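Local coordinates for YHR177W (Saccharomyces cerevisiae, PDB 4M8B), which binds DNA through its WOPR domain, the part of the longer protein present in this chain, and probably regulates transcription, at residues I13-D18 / L156-E161; Y83-R88 / F114-L119. All coordinates share one frame; numbering follows the deposited sequence.

Contact 1: I13-D18 / L156-E161; sequences IDDEQD and LRRPSE
Asp18 of the first turn of helix 16-28 and Arg158 and Ser160 of the loop between helices 148-153 and 172-179 make the centre of this contact, a salt-bridge network at the N-terminus of a helix in the WOPR domain. The tight part is gathered around the buried carboxylate of Asp18, each of whose oxygens has its own set of donors. OD1 of Asp18 accepts from the backbone N of Ser160 at 2.9 Å, nearly in line with its C-O bond, and from OG of Ser160 on the syn side but tilted out of the carboxylate plane. With chi1 at 60°, Ser160 OG stands between its own backbone N and carbonyl carbon, where hydroxyl and N-H reach the same oxygen. OD2 of Asp18 takes NE of Arg158 on its syn lone pair at 2.8 Å and the backbone N of Asp14 on the anti side. Four donors thus grip the carboxylate and fix its rotation, and the positive guanidinium would be expected to stabilise its negative charge. The guanidinium and carboxylate planes are 90° apart. Beside the carboxylate, CD1 of Ile13 packs on CG of Pro159 at 3.8 Å, and Val22 of helix 16-28 touches both side chains. Toward solvent the fit is looser. The exposed Asp14 lays its CB over one face of the Arg158 guanidinium, offset toward the rim, while Gln17 brings just CG to within 4.0 Å of Ser160 CB. NH1 of Arg158 lies 3.5 Å from OE2 of Glu161, an attraction of charges with no N-H directed at the oxygen. Beside these loose contacts stands one short salt bridge: OD1 of Asp15, the N-cap residue and a weak acceptor for Asp18 N, meets NH2 of Arg158 at 2.8 Å.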
ATOM      1  N   ILE C  13      -0.103  -0.720  -7.519  1.00 26.22           N
ATOM      2  CA  ILE C  13      -0.928   0.480  -7.598  1.00 24.57           C
ATOM      3  C   ILE C  13      -0.111   1.658  -8.123  1.00 37.94           C
ATOM      4  O   ILE C  13       0.924   2.003  -7.551  1.00 36.65           O
ATOM      5  CB  ILE C  13      -1.517   0.849  -6.224  1.00 27.50           C
ATOM      6  CG1 ILE C  13      -2.239  -0.356  -5.611  1.00 26.79           C
ATOM      7  CG2 ILE C  13      -2.440   2.051  -6.342  1.00 28.39           C
ATOM      8  CD1 ILE C  13      -3.186  -1.060  -6.558  1.00 24.24           C
ATOM      9  N   ASP C  14      -0.573   2.271  -9.211  1.00 32.66           N
ATOM     10  CA  ASP C  14       0.131   3.411  -9.791  1.00 38.03           C
ATOM     11  C   ASP C  14      -0.655   4.715  -9.657  1.00 44.98           C
ATOM     12  O   ASP C  14      -0.102   5.742  -9.260  1.00 43.27           O
ATOM     13  CB  ASP C  14       0.474   3.151 -11.259  1.00 38.39           C
ATOM     14  CG  ASP C  14       1.372   4.223 -11.842  1.00 52.59           C
ATOM     15  OD1 ASP C  14       2.604   4.127 -11.663  1.00 70.39           O
ATOM     16  OD2 ASP C  14       0.848   5.164 -12.475  1.00 59.47           O
ATOM     17  N   ASP C  15      -1.944   4.668  -9.982  1.00 33.42           N
ATOM     18  CA  ASP C  15      -2.788   5.860  -9.938  1.00 32.59           C
ATOM     19  C   ASP C  15      -4.156   5.590  -9.309  1.00 34.97           C
ATOM     20  O   ASP C  15      -4.411   4.500  -8.799  1.00 41.96           O
ATOM     21  CB  ASP C  15      -2.959   6.452 -11.339  1.00 35.14           C
ATOM     22  CG  ASP C  15      -3.781   5.561 -12.255  1.00 49.86           C
ATOM     23  OD1 ASP C  15      -3.742   4.326 -12.080  1.00 51.32           O
ATOM     24  OD2 ASP C  15      -4.465   6.095 -13.151  1.00 52.98           O
ATOM     25  N   GLU C  16      -5.032   6.590  -9.355  1.00 35.91           N
ATOM     26  CA  GLU C  16      -6.338   6.498  -8.706  1.00 33.28           C
ATOM     27  C   GLU C  16      -7.261   5.473  -9.364  1.00 41.10           C
ATOM     28  O   GLU C  16      -8.177   4.956  -8.726  1.00 42.47           O
ATOM     29  CB  GLU C  16      -7.015   7.873  -8.649  1.00 25.97           C
ATOM     30  CG  GLU C  16      -6.212   8.930  -7.902  1.00 62.24           C
ATOM     31  CD  GLU C  16      -6.959  10.245  -7.749  1.00 75.28           C
ATOM     32  OE1 GLU C  16      -8.209  10.234  -7.756  1.00 74.23           O
ATOM     33  OE2 GLU C  16      -6.291  11.294  -7.621  1.00 65.11           O
ATOM     34  N   GLN C  17      -7.020   5.182 -10.638  1.00 34.82           N
ATOM     35  CA  GLN C  17      -7.828   4.190 -11.335  1.00 36.38           C
ATOM     36  C   GLN C  17      -7.544   2.798 -10.780  1.00 36.12           C
ATOM     37  O   GLN C  17      -8.452   1.981 -10.632  1.00 34.49           O
ATOM     38  CB  GLN C  17      -7.580   4.239 -12.844  1.00 37.69           C
ATOM     39  CG  GLN C  17      -8.486   3.314 -13.646  1.00 55.53           C
ATOM     40  CD  GLN C  17      -9.964   3.545 -13.364  1.00 67.36           C
ATOM     41  OE1 GLN C  17     -10.359   4.611 -12.887  1.00 60.25           O
ATOM     42  NE2 GLN C  17     -10.787   2.540 -13.655  1.00 50.72           N
ATOM     43  N   ASP C  18      -6.279   2.540 -10.468  1.00 32.99           N
ATOM     44  CA  ASP C  18      -5.891   1.292  -9.825  1.00 26.84           C
ATOM     45  C   ASP C  18      -6.522   1.173  -8.434  1.00 34.44           C
ATOM     46  O   ASP C  18      -7.056   0.124  -8.077  1.00 28.87           O
ATOM     47  CB  ASP C  18      -4.366   1.179  -9.740  1.00 24.75           C
ATOM     48  CG  ASP C  18      -3.723   0.901 -11.091  1.00 39.38           C
ATOM     49  OD1 ASP C  18      -4.357   0.216 -11.921  1.00 38.15           O
ATOM     50  OD2 ASP C  18      -2.583   1.358 -11.323  1.00 30.59           O
ATOM     51  N   LEU C 156       4.949  -6.921 -12.058  1.00 58.87           N
ATOM     52  CA  LEU C 156       3.687  -6.843 -11.327  1.00 53.63           C
ATOM     53  C   LEU C 156       2.605  -6.195 -12.193  1.00 41.76           C
ATOM     54  O   LEU C 156       2.878  -5.259 -12.945  1.00 38.90           O
ATOM     55  CB  LEU C 156       3.864  -6.069 -10.018  1.00 36.41           C
ATOM     56  CG  LEU C 156       4.805  -6.705  -8.990  1.00 28.29           C
ATOM     57  CD1 LEU C 156       5.064  -5.765  -7.822  1.00 24.32           C
ATOM     58  CD2 LEU C 156       4.235  -8.021  -8.498  1.00 34.21           C
ATOM     59  N   ARG C 157       1.381  -6.702 -12.088  1.00 33.44           N
ATOM     60  CA  ARG C 157       0.274  -6.208 -12.901  1.00 26.22           C
ATOM     61  C   ARG C 157      -0.566  -5.159 -12.176  1.00 39.98           C
ATOM     62  O   ARG C 157      -0.943  -5.338 -11.017  1.00 33.41           O
ATOM     63  CB  ARG C 157      -0.628  -7.366 -13.336  1.00 33.66           C
ATOM     64  CG  ARG C 157       0.088  -8.468 -14.096  1.00 62.23           C
ATOM     65  CD  ARG C 157      -0.900  -9.488 -14.632  1.00 55.08           C
ATOM     66  NE  ARG C 157      -1.828  -8.894 -15.590  1.00 61.19           N
ATOM     67  CZ  ARG C 157      -2.892  -9.517 -16.084  1.00 67.83           C
ATOM     68  NH1 ARG C 157      -3.170 -10.758 -15.709  1.00 52.91           N
ATOM     69  NH2 ARG C 157      -3.681  -8.896 -16.952  1.00 65.70           N
ATOM     70  N   ARG C 158      -0.858  -4.066 -12.872  1.00 27.00           N
ATOM     71  CA  ARG C 158      -1.778  -3.066 -12.355  1.00 26.28           C
ATOM     72  C   ARG C 158      -3.201  -3.594 -12.478  1.00 28.21           C
ATOM     73  O   ARG C 158      -3.529  -4.270 -13.453  1.00 32.08           O
ATOM     74  CB  ARG C 158      -1.635  -1.762 -13.136  1.00 25.49           C
ATOM     75  CG  ARG C 158      -0.231  -1.187 -13.133  1.00 33.55           C
ATOM     76  CD  ARG C 158      -0.159   0.059 -13.995  1.00 32.55           C
ATOM     77  NE  ARG C 158      -1.273   0.964 -13.723  1.00 38.51           N
ATOM     78  CZ  ARG C 158      -1.554   2.043 -14.446  1.00 39.37           C
ATOM     79  NH1 ARG C 158      -0.802   2.360 -15.490  1.00 35.00           N
ATOM     80  NH2 ARG C 158      -2.592   2.802 -14.123  1.00 30.63           N
ATOM     81  N   PRO C 159      -4.047  -3.304 -11.478  1.00 28.41           N
ATOM     82  CA  PRO C 159      -5.456  -3.701 -11.539  1.00 42.09           C
ATOM     83  C   PRO C 159      -6.136  -3.189 -12.811  1.00 35.60           C
ATOM     84  O   PRO C 159      -6.922  -3.917 -13.413  1.00 35.94           O
ATOM     85  CB  PRO C 159      -6.061  -3.029 -10.302  1.00 32.76           C
ATOM     86  CG  PRO C 159      -4.917  -2.923  -9.343  1.00 29.84           C
ATOM     87  CD  PRO C 159      -3.701  -2.669 -10.193  1.00 28.61           C
ATOM     88  N   SER C 160      -5.822  -1.961 -13.214  1.00 25.58           N
ATOM     89  CA  SER C 160      -6.447  -1.346 -14.385  1.00 30.31           C
ATOM     90  C   SER C 160      -6.018  -1.982 -15.707  1.00 31.43           C
ATOM     91  O   SER C 160      -6.607  -1.706 -16.750  1.00 35.91           O
ATOM     92  CB  SER C 160      -6.182   0.163 -14.411  1.00 30.69           C
ATOM     93  OG  SER C 160      -4.795   0.441 -14.464  1.00 39.77           O
ATOM     94  N   GLU C 161      -4.994  -2.827 -15.661  1.00 29.84           N
ATOM     95  CA  GLU C 161      -4.550  -3.565 -16.841  1.00 22.32           C
ATOM     96  C   GLU C 161      -4.726  -5.062 -16.617  1.00 34.37           C
ATOM     97  O   GLU C 161      -4.072  -5.884 -17.259  1.00 38.04           O
ATOM     98  CB  GLU C 161      -3.088  -3.242 -17.159  1.00 19.80           C
ATOM     99  CG  GLU C 161      -2.827  -1.765 -17.411  1.00 33.72           C
ATOM    100  CD  GLU C 161      -1.365  -1.462 -17.681  1.00 51.56           C
ATOM    101  OE1 GLU C 161      -0.560  -2.416 -17.750  1.00 60.89           O
ATOM    102  OE2 GLU C 161      -1.019  -0.270 -17.823  1.00 58.97           O
TER

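Contact 2: Y83-R88 / F114-L119; sequences YREYNR and FYTGLL
Arg84 leans over the ring of Tyr115 from the neighbouring strand. Its CB lies 3.8 Å from CD1 of Tyr115; CG and CD then run beside Leu119, each 3.4 Å from CD2 of that leucine. Bends at chi2 and chi3 carry CD and NE round, and NE comes beside CD1 and CG of the ring. CZ sits 3.7 Å from the ring centroid, only 18° off the normal, a cation-pi stack with the two planes 27° apart. NH2 reaches CD2 and CE2 toward the rim of the face, whereas NH1 passes near CG and CB of Tyr115 and makes a long, weak ion pair with Glu148. The ring of Phe106 meets the Tyr115 ring as well. The strands belong to the antiparallel sheet of the WOPR domain, and a beta bulge shifts the register by two between the non-hydrogen-bonded pairs Arg84-Leu119 and Tyr86-Tyr115. Within the bulge Thr116 N donates to Glu85 O, and Glu85 N makes a weak bond to Leu118 O. Glu85, its CG anti to the backbone N (chi1 -171°), extends toward Thr116 and Leu118, which flank the corner at Gly117 in the chain. There OE1 of Glu85 accepts from OG1 of Thr116 at 2.5 Å, met from above the carboxylate plane, and also touches CB and CD2 of Leu118. The threonine hydroxyl oxygen in turn accepts from Leu118 N, an ST turn. Further along, Asn87 and Phe114 form a hydrogen-bonded pair: Phe114 N donates to Asn87 O and Asn87 N to Phe114 O. On the face opposite Arg84 and Tyr115, CE1 of the Phe114 ring packs 3.4 Å from Asn87 CB, with the carbonyl O of Arg88 at the ring's edge.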
ATOM      1  N   TYR C  83       7.435   4.417   1.678  1.00 21.42           N
ATOM      2  CA  TYR C  83       8.453   4.096   2.669  1.00 21.04           C
ATOM      3  C   TYR C  83       9.468   3.115   2.088  1.00 29.91           C
ATOM      4  O   TYR C  83       9.137   2.315   1.213  1.00 28.08           O
ATOM      5  CB  TYR C  83       7.808   3.489   3.913  1.00 21.69           C
ATOM      6  CG  TYR C  83       6.667   4.291   4.500  1.00 18.33           C
ATOM      7  CD1 TYR C  83       5.397   4.236   3.947  1.00 18.52           C
ATOM      8  CD2 TYR C  83       6.852   5.080   5.625  1.00 12.13           C
ATOM      9  CE1 TYR C  83       4.348   4.956   4.490  1.00 20.20           C
ATOM     10  CE2 TYR C  83       5.809   5.802   6.173  1.00 11.98           C
ATOM     11  CZ  TYR C  83       4.560   5.735   5.602  1.00 18.22           C
ATOM     12  OH  TYR C  83       3.519   6.454   6.143  1.00 24.62           O
ATOM     13  N   ARG C  84      10.701   3.171   2.582  1.00 31.31           N
ATOM     14  CA  ARG C  84      11.758   2.295   2.091  1.00 26.49           C
ATOM     15  C   ARG C  84      12.326   1.425   3.205  1.00 29.93           C
ATOM     16  O   ARG C  84      12.613   1.914   4.295  1.00 36.32           O
ATOM     17  CB  ARG C  84      12.870   3.123   1.445  1.00 33.62           C
ATOM     18  CG  ARG C  84      12.373   4.025   0.330  1.00 40.79           C
ATOM     19  CD  ARG C  84      13.330   4.029  -0.840  1.00 42.04           C
ATOM     20  NE  ARG C  84      14.503   4.852  -0.578  1.00 57.14           N
ATOM     21  CZ  ARG C  84      15.685   4.669  -1.153  1.00 57.90           C
ATOM     22  NH1 ARG C  84      15.858   3.679  -2.019  1.00 55.16           N
ATOM     23  NH2 ARG C  84      16.695   5.471  -0.855  1.00 58.82           N
ATOM     24  N   GLU C  85      12.478   0.132   2.933  1.00 30.05           N
ATOM     25  CA  GLU C  85      13.052  -0.779   3.916  1.00 35.56           C
ATOM     26  C   GLU C  85      14.570  -0.643   3.951  1.00 45.59           C
ATOM     27  O   GLU C  85      15.214  -0.518   2.907  1.00 50.93           O
ATOM     28  CB  GLU C  85      12.677  -2.231   3.615  1.00 37.86           C
ATOM     29  CG  GLU C  85      13.078  -3.192   4.727  1.00 48.36           C
ATOM     30  CD  GLU C  85      13.291  -4.612   4.240  1.00 47.75           C
ATOM     31  OE1 GLU C  85      13.238  -4.839   3.014  1.00 53.45           O
ATOM     32  OE2 GLU C  85      13.516  -5.503   5.086  1.00 60.31           O
ATOM     33  N   TYR C  86      15.137  -0.669   5.155  1.00 54.96           N
ATOM     34  CA  TYR C  86      16.583  -0.575   5.324  1.00 54.04           C
ATOM     35  C   TYR C  86      17.107  -1.554   6.374  1.00 61.91           C
ATOM     36  O   TYR C  86      16.440  -1.827   7.372  1.00 58.08           O
ATOM     37  CB  TYR C  86      16.994   0.857   5.685  1.00 45.64           C
ATOM     38  CG  TYR C  86      16.516   1.322   7.044  1.00 50.39           C
ATOM     39  CD1 TYR C  86      17.241   1.039   8.192  1.00 53.88           C
ATOM     40  CD2 TYR C  86      15.347   2.055   7.178  1.00 56.67           C
ATOM     41  CE1 TYR C  86      16.811   1.464   9.433  1.00 59.87           C
ATOM     42  CE2 TYR C  86      14.911   2.485   8.418  1.00 53.20           C
ATOM     43  CZ  TYR C  86      15.646   2.187   9.540  1.00 54.40           C
ATOM     44  OH  TYR C  86      15.215   2.613  10.777  1.00 54.15           O
ATOM     45  N   ASN C  87      18.308  -2.076   6.136  1.00 83.06           N
ATOM     46  CA  ASN C  87      18.988  -2.939   7.096  1.00 75.70           C
ATOM     47  C   ASN C  87      20.404  -2.446   7.371  1.00 82.73           C
ATOM     48  O   ASN C  87      20.837  -1.436   6.814  1.00 74.98           O
ATOM     49  CB  ASN C  87      19.032  -4.386   6.594  1.00 62.60           C
ATOM     50  CG  ASN C  87      17.666  -5.035   6.564  1.00 70.01           C
ATOM     51  OD1 ASN C  87      16.758  -4.629   7.290  1.00 85.52           O
ATOM     52  ND2 ASN C  87      17.512  -6.055   5.727  1.00 70.95           N
ATOM     53  N   ARG C  88      21.124  -3.162   8.229  1.00 90.19           N
ATOM     54  CA  ARG C  88      22.517  -2.838   8.516  1.00 94.17           C
ATOM     55  C   ARG C  88      23.455  -3.850   7.861  1.00 98.70           C
ATOM     56  O   ARG C  88      23.054  -4.978   7.569  1.00 89.47           O
ATOM     57  CB  ARG C  88      22.753  -2.767  10.025  1.00 94.24           C
ATOM     58  CG  ARG C  88      22.024  -3.838  10.817  1.00 92.64           C
ATOM     59  CD  ARG C  88      22.162  -3.595  12.311  1.00102.02           C
ATOM     60  NE  ARG C  88      23.560  -3.578  12.727  1.00129.98           N
ATOM     61  CZ  ARG C  88      23.970  -3.295  13.959  1.00120.73           C
ATOM     62  NH1 ARG C  88      23.085  -2.999  14.901  1.00102.91           N
ATOM     63  NH2 ARG C  88      25.264  -3.304  14.248  1.00109.07           N
ATOM     64  N   PHE C 114      21.613   0.334   4.845  1.00 78.41           N
ATOM     65  CA  PHE C 114      21.398   0.301   3.401  1.00 72.81           C
ATOM     66  C   PHE C 114      19.941   0.020   3.051  1.00 74.69           C
ATOM     67  O   PHE C 114      19.218  -0.615   3.818  1.00 66.95           O
ATOM     68  CB  PHE C 114      22.303  -0.743   2.739  1.00 72.41           C
ATOM     69  CG  PHE C 114      21.884  -2.166   2.994  1.00 67.75           C
ATOM     70  CD1 PHE C 114      22.059  -2.744   4.239  1.00 72.75           C
ATOM     71  CD2 PHE C 114      21.325  -2.930   1.981  1.00 56.86           C
ATOM     72  CE1 PHE C 114      21.677  -4.055   4.474  1.00 69.87           C
ATOM     73  CE2 PHE C 114      20.943  -4.241   2.210  1.00 61.42           C
ATOM     74  CZ  PHE C 114      21.119  -4.804   3.459  1.00 61.06           C
ATOM     75  N   TYR C 115      19.515   0.498   1.887  1.00 79.99           N
ATOM     76  CA  TYR C 115      18.162   0.249   1.411  1.00 49.63           C
ATOM     77  C   TYR C 115      18.092  -1.069   0.643  1.00 54.27           C
ATOM     78  O   TYR C 115      18.910  -1.331  -0.239  1.00 67.33           O
ATOM     79  CB  TYR C 115      17.668   1.419   0.557  1.00 48.67           C
ATOM     80  CG  TYR C 115      17.487   2.697   1.350  1.00 56.88           C
ATOM     81  CD1 TYR C 115      16.504   2.794   2.323  1.00 60.87           C
ATOM     82  CD2 TYR C 115      18.298   3.799   1.129  1.00 47.95           C
ATOM     83  CE1 TYR C 115      16.333   3.953   3.055  1.00 54.39           C
ATOM     84  CE2 TYR C 115      18.130   4.967   1.858  1.00 53.57           C
ATOM     85  CZ  TYR C 115      17.146   5.036   2.819  1.00 49.26           C
ATOM     86  OH  TYR C 115      16.970   6.188   3.549  1.00 61.79           O
ATOM     87  N   THR C 116      17.112  -1.896   0.992  1.00 44.57           N
ATOM     88  CA  THR C 116      17.003  -3.244   0.443  1.00 43.44           C
ATOM     89  C   THR C 116      16.398  -3.267  -0.960  1.00 50.74           C
ATOM     90  O   THR C 116      16.712  -4.143  -1.764  1.00 50.50           O
ATOM     91  CB  THR C 116      16.172  -4.152   1.364  1.00 37.13           C
ATOM     92  OG1 THR C 116      14.818  -3.686   1.400  1.00 55.69           O
ATOM     93  CG2 THR C 116      16.745  -4.140   2.775  1.00 53.09           C
ATOM     94  N   GLY C 117      15.530  -2.305  -1.245  1.00 49.47           N
ATOM     95  CA  GLY C 117      14.852  -2.259  -2.526  1.00 40.34           C
ATOM     96  C   GLY C 117      13.364  -2.501  -2.369  1.00 44.76           C
ATOM     97  O   GLY C 117      12.571  -2.142  -3.240  1.00 50.42           O
ATOM     98  N   LEU C 118      12.986  -3.118  -1.254  1.00 41.79           N
ATOM     99  CA  LEU C 118      11.577  -3.322  -0.941  1.00 37.82           C
ATOM    100  C   LEU C 118      10.928  -1.976  -0.632  1.00 38.21           C
ATOM    101  O   LEU C 118      11.541  -1.109  -0.007  1.00 34.50           O
ATOM    102  CB  LEU C 118      11.418  -4.267   0.249  1.00 31.02           C
ATOM    103  CG  LEU C 118       9.975  -4.575   0.657  1.00 41.20           C
ATOM    104  CD1 LEU C 118       9.287  -5.418  -0.405  1.00 21.98           C
ATOM    105  CD2 LEU C 118       9.915  -5.257   2.018  1.00 20.36           C
ATOM    106  N   LEU C 119       9.690  -1.805  -1.077  1.00 30.22           N
ATOM    107  CA  LEU C 119       8.982  -0.543  -0.908  1.00 26.90           C
ATOM    108  C   LEU C 119       7.540  -0.762  -0.457  1.00 27.74           C
ATOM    109  O   LEU C 119       6.939  -1.799  -0.740  1.00 28.97           O
ATOM    110  CB  LEU C 119       9.002   0.251  -2.217  1.00 33.39           C
ATOM    111  CG  LEU C 119      10.359   0.770  -2.694  1.00 35.59           C
ATOM    112  CD1 LEU C 119      10.318   1.081  -4.178  1.00 31.57           C
ATOM    113  CD2 LEU C 119      10.750   2.007  -1.910  1.00 28.08           C
TER

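Contact 2 is nested along the chain inside the loop closed by contact 1: the 137 residues between 13-18 and 156-161 contain both of its strands. The centres lie about 23 Å apart and the nearest atoms about 8 Å, without touching. Lys121, two residues beyond segment 114-119, hydrogen-bonds through NZ to Ile13 O and so ties strand 113-128 to contact 1. Their relations to the bound DNA differ. Contact 2 comes within about 4 Å of the nucleic acid at its nearest atom, and Tyr83 packs on a sugar; the nearest atom of contact 1 is about 12 Å from the nucleic acid, so contact 1 does not touch it.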